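Side-chain contacts in uncharacterized protein (PDB 3D3Y), which is of unknown function but has an M16 peptidase-type fold and probably binds metal ions: residues Gln276-Ile281 with Gln404-Arg409; Gly280-Gly283 with Lys289-Met292. All coordinates share one frame; numbering follows the deposited sequence.

Contact 1: Gln276-Ile281 with Gln404-Arg409; sequences QVFNGI and QEVAKR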
loop_
_atom_site.group_PDB
_atom_site.type_symbol
_atom_site.label_atom_id
_atom_site.label_comp_id
_atom_site.label_asym_id
_atom_site.label_seq_id
_atom_site.Cartn_x
_atom_site.Cartn_y
_atom_site.Cartn_z
ATOM N N GLN A 276 13.240 11.554 4.010
ATOM C CA GLN A 276 13.763 10.190 3.904
ATOM C C GLN A 276 14.948 10.025 4.885
ATOM O O GLN A 276 15.018 9.061 5.644
ATOM C CB GLN A 276 14.206 9.914 2.460
ATOM C CG GLN A 276 13.078 9.917 1.416
ATOM C CD GLN A 276 12.141 8.730 1.597
ATOM O OE1 GLN A 276 12.535 7.683 2.138
ATOM N NE2 GLN A 276 10.898 8.886 1.169
ATOM N N VAL A 277 15.851 10.995 4.859
ATOM C CA VAL A 277 17.049 10.955 5.670
ATOM C C VAL A 277 16.696 11.222 7.126
ATOM O O VAL A 277 17.172 10.495 8.007
ATOM C CB VAL A 277 18.152 11.922 5.132
ATOM C CG1 VAL A 277 19.407 11.923 6.056
ATOM C CG2 VAL A 277 18.539 11.539 3.690
ATOM N N PHE A 278 15.848 12.227 7.383
ATOM C CA PHE A 278 15.439 12.507 8.772
ATOM C C PHE A 278 14.887 11.242 9.425
ATOM O O PHE A 278 15.253 10.897 10.562
ATOM C CB PHE A 278 14.380 13.608 8.850
ATOM C CG PHE A 278 13.665 13.622 10.175
ATOM C CD1 PHE A 278 14.207 14.314 11.276
ATOM C CD2 PHE A 278 12.474 12.914 10.342
ATOM C CE1 PHE A 278 13.558 14.300 12.531
ATOM C CE2 PHE A 278 11.826 12.887 11.586
ATOM C CZ PHE A 278 12.361 13.601 12.682
ATOM N N ASN A 279 14.024 10.539 8.688
ATOM C CA ASN A 279 13.379 9.345 9.213
ATOM C C ASN A 279 14.387 8.287 9.577
ATOM O O ASN A 279 14.277 7.657 10.647
ATOM C CB ASN A 279 12.333 8.754 8.257
ATOM C CG ASN A 279 11.687 7.506 8.847
ATOM O OD1 ASN A 279 11.834 6.385 8.308
ATOM N ND2 ASN A 279 11.015 7.685 9.979
ATOM N N GLY A 280 15.379 8.092 8.703
ATOM C CA GLY A 280 16.439 7.130 8.966
ATOM C C GLY A 280 17.232 7.454 10.220
ATOM O O GLY A 280 17.580 6.545 10.969
ATOM N N ILE A 281 17.499 8.746 10.461
ATOM C CA ILE A 281 18.330 9.162 11.602
ATOM C C ILE A 281 17.530 9.087 12.900
ATOM O O ILE A 281 18.086 8.819 13.972
ATOM C CB ILE A 281 18.841 10.606 11.379
ATOM C CG1 ILE A 281 19.918 10.639 10.286
ATOM C CG2 ILE A 281 19.380 11.239 12.665
ATOM C CD1 ILE A 281 20.099 12.082 9.691
ATOM N N GLN A 404 17.185 19.386 9.922
ATOM C CA GLN A 404 16.721 20.191 11.053
ATOM C C GLN A 404 15.381 20.840 10.718
ATOM O O GLN A 404 14.466 20.895 11.565
ATOM C CB GLN A 404 17.714 21.324 11.397
ATOM C CG GLN A 404 19.073 20.909 11.924
ATOM C CD GLN A 404 19.968 22.113 12.178
ATOM O OE1 GLN A 404 20.823 22.446 11.345
ATOM N NE2 GLN A 404 19.777 22.774 13.313
ATOM N N GLU A 405 15.270 21.354 9.489
ATOM C CA GLU A 405 13.983 21.928 9.041
ATOM C C GLU A 405 12.814 20.890 9.023
ATOM O O GLU A 405 11.704 21.197 9.473
ATOM C CB GLU A 405 14.147 22.637 7.682
ATOM C CG GLU A 405 12.883 23.253 7.097
ATOM C CD GLU A 405 12.267 24.322 7.999
ATOM O OE1 GLU A 405 13.015 24.972 8.782
ATOM O OE2 GLU A 405 11.024 24.504 7.911
ATOM N N VAL A 406 13.056 19.692 8.505
ATOM C CA VAL A 406 12.065 18.607 8.554
ATOM C C VAL A 406 11.681 18.369 10.032
ATOM O O VAL A 406 10.494 18.293 10.378
ATOM C CB VAL A 406 12.626 17.296 7.895
ATOM C CG1 VAL A 406 11.784 16.052 8.263
ATOM C CG2 VAL A 406 12.698 17.485 6.371
ATOM N N ALA A 407 12.687 18.298 10.899
ATOM C CA ALA A 407 12.434 18.048 12.342
ATOM C C ALA A 407 11.586 19.162 12.975
ATOM O O ALA A 407 10.698 18.893 13.811
ATOM C CB ALA A 407 13.751 17.895 13.080
ATOM N N LYS A 408 11.843 20.412 12.580
ATOM C CA LYS A 408 11.057 21.543 13.098
ATOM C C LYS A 408 9.626 21.548 12.567
ATOM O O LYS A 408 8.708 21.984 13.265
ATOM C CB LYS A 408 11.744 22.889 12.798
ATOM C CG LYS A 408 12.983 23.151 13.668
ATOM C CD LYS A 408 13.793 24.354 13.144
ATOM C CE LYS A 408 15.089 24.515 13.943
ATOM N NZ LYS A 408 16.011 25.469 13.237
ATOM N N ARG A 409 9.435 21.074 11.335
ATOM C CA ARG A 409 8.083 20.995 10.732
ATOM C C ARG A 409 7.198 19.943 11.372
ATOM O O ARG A 409 5.981 20.078 11.402
ATOM C CB ARG A 409 8.201 20.665 9.255
ATOM C CG ARG A 409 8.596 21.862 8.456
ATOM C CD ARG A 409 8.859 21.502 7.004
ATOM N NE ARG A 409 9.341 22.688 6.286
ATOM C CZ ARG A 409 8.820 23.144 5.151
ATOM N NH1 ARG A 409 7.792 22.512 4.585
ATOM N NH2 ARG A 409 9.339 24.232 4.591
#

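Contact 2: Gly280-Gly283 with Lys289-Met292; sequences GIFG and KLFM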
loop_
_atom_site.group_PDB
_atom_site.type_symbol
_atom_site.label_atom_id
_atom_site.label_comp_id
_atom_site.label_asym_id
_atom_site.label_seq_id
_atom_site.Cartn_x
_atom_site.Cartn_y
_atom_site.Cartn_z
ATOM N N GLY A 280 15.379 8.092 8.703
ATOM C CA GLY A 280 16.439 7.130 8.966
ATOM C C GLY A 280 17.232 7.454 10.220
ATOM O O GLY A 280 17.580 6.545 10.969
ATOM N N ILE A 281 17.499 8.746 10.461
ATOM C CA ILE A 281 18.330 9.162 11.602
ATOM C C ILE A 281 17.530 9.087 12.900
ATOM O O ILE A 281 18.086 8.819 13.972
ATOM C CB ILE A 281 18.841 10.606 11.379
ATOM C CG1 ILE A 281 19.918 10.639 10.286
ATOM C CG2 ILE A 281 19.380 11.239 12.665
ATOM C CD1 ILE A 281 20.099 12.082 9.691
ATOM N N PHE A 282 16.236 9.382 12.801
ATOM C CA PHE A 282 15.343 9.464 13.976
ATOM C C PHE A 282 15.034 8.055 14.525
ATOM O O PHE A 282 15.391 7.733 15.665
ATOM C CB PHE A 282 14.080 10.286 13.618
ATOM C CG PHE A 282 13.116 10.510 14.766
ATOM C CD1 PHE A 282 13.565 10.841 16.063
ATOM C CD2 PHE A 282 11.743 10.444 14.537
ATOM C CE1 PHE A 282 12.648 11.069 17.130
ATOM C CE2 PHE A 282 10.823 10.657 15.568
ATOM C CZ PHE A 282 11.266 11.004 16.875
ATOM N N GLY A 283 14.451 7.190 13.705
ATOM C CA GLY A 283 14.065 5.858 14.160
ATOM C C GLY A 283 13.995 4.818 13.057
ATOM O O GLY A 283 13.509 3.731 13.284
ATOM N N LYS A 289 18.621 7.447 16.243
ATOM C CA LYS A 289 18.630 7.966 17.618
ATOM C C LYS A 289 17.720 7.226 18.589
ATOM O O LYS A 289 18.096 7.006 19.752
ATOM C CB LYS A 289 18.362 9.489 17.643
ATOM C CG LYS A 289 19.480 10.264 16.933
ATOM C CD LYS A 289 19.359 11.774 17.103
ATOM C CE LYS A 289 20.542 12.482 16.403
ATOM N NZ LYS A 289 21.790 12.320 17.178
ATOM N N LEU A 290 16.533 6.823 18.142
ATOM C CA LEU A 290 15.621 6.109 19.040
ATOM C C LEU A 290 16.108 4.695 19.319
ATOM O O LEU A 290 16.036 4.222 20.471
ATOM C CB LEU A 290 14.189 6.110 18.493
ATOM C CG LEU A 290 13.504 7.473 18.252
ATOM C CD1 LEU A 290 12.095 7.240 17.776
ATOM C CD2 LEU A 290 13.502 8.349 19.529
ATOM N N PHE A 291 16.622 4.009 18.285
ATOM C CA PHE A 291 17.198 2.667 18.541
ATOM C C PHE A 291 18.330 2.775 19.543
ATOM O O PHE A 291 18.355 2.062 20.555
ATOM C CB PHE A 291 17.679 1.975 17.250
ATOM C CG PHE A 291 17.929 0.480 17.410
ATOM C CD1 PHE A 291 17.007 -0.464 16.921
ATOM C CD2 PHE A 291 19.084 0.017 18.058
ATOM C CE1 PHE A 291 17.263 -1.870 17.070
ATOM C CE2 PHE A 291 19.339 -1.378 18.221
ATOM C CZ PHE A 291 18.436 -2.308 17.723
HETATM N N MSE A 292 19.260 3.681 19.266
HETATM C CA MSE A 292 20.460 3.818 20.084
HETATM C C MSE A 292 20.252 4.380 21.490
HETATM O O MSE A 292 21.026 4.089 22.385
HETATM C CB MSE A 292 21.532 4.642 19.339
HETATM C CG MSE A 292 22.002 3.998 18.022
HETATM SE SE MSE A 292 22.767 2.202 18.386
HETATM C CE MSE A 292 24.135 2.679 19.673
#

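Contact 1: Gln276-Ile281 with Gln404-Arg409
Phe278 meets Val406 and Ala407 in a buried, wholly apolar helix-helix contact within the second alpha/beta half of this M16-type fold, where helix 272-284 packs against helix 400-409, the element just before strand 411-421. The case illustrates how one aromatic residue can join two helices widely separated in sequence: the nearest alpha carbons, Phe278 CA and Val406 CA, are 7.0 Å apart. The first bond of the Phe278 side chain points at helix 400-409, and the torsion that sets CG anti to the backbone N (chi1 163°) brings CB and CG up against Val406. There one branch of the valine, CG1, sits 3.6 Å from Phe278 CB and equally near CG. Farther out, the rim atoms CD1 and CE1 reach the methyl of Ala407, so the two neighbouring residues engage successive parts of one ring, both at a slant. Leu337 and Ile340 of helix 326-341 also touch both Phe278 and Ala407, making this a three-helix core. On the outer side of helix 400-409, a salt bridge spanning one helical turn joins Arg409 NE to Glu405 OE2 at 3.0 Å, through the carboxylate's anti lone pair. At the ring's far side, Phe278 CE1 lies 3.6 Å from Ala407 CB.

Contact 2: Gly280-Gly283 with Lys289-Met292
One face of the Phe282 ring carries a methyl of Leu290, a CH-pi contact in which Leu290 CD1 lies 4.0 Å from the ring centroid and 16° off its normal, displaced toward the rim. The pair belongs to a helix-loop-helix motif: helix 272-284 takes a wider pi-type turn at 280-283, and helix 289-295 follows after a short loop. The second methyl, Leu290 CD2, on the same side of the ring, hangs past the rim, 3.7 Å from Phe282 CE1. Beyond the pair, Phe282 meets the ring of Phe278, while Val317 of strand 314-321 touches both Phe282 and Leu290. As a worked example of how successive helices can be coupled through their backbones, two peptide N-H groups from the first turn of the later helix bond to carbonyls of the earlier one. Lys289 N donates to Ile281 O at 2.7 Å, and Leu290 N to Phe282 O at 2.9 Å, the latter nearly in line with the carbonyl bond. Alongside, the aliphatic chain of Lys289 runs in the same direction as Ile281, then bends at its last torsion (chi4 -74°); its ammonium is bound by Lys344 O and a salt bridge to Glu349. Where these two chains run together, Lys289 CE lies 4.1 Å from Ile281 CG2.

In the fold
Both contacts are buried and draw on helix 272-284, with centres about 11 Å apart, yet they illustrate two ways of fixing one helix. Contact 1 ties its middle to a helix more than a hundred residues later, by apolar packing alone and over a modest area. Contact 2 secures its C-terminal part to the very next helix, burying nearly twice as much surface and combining backbone hydrogen bonds with ring packing. The meeting rings of Phe278 and Phe282 connect the two, and Ile340 of helix 326-341 touches both. Charge also differs in place: the Arg409-Glu405 pair stands outside the packed interface of contact 1, whereas the charge of Lys289 is carried away from contact 2 to Lys344 O and Glu349, while its aliphatic chain packs within it.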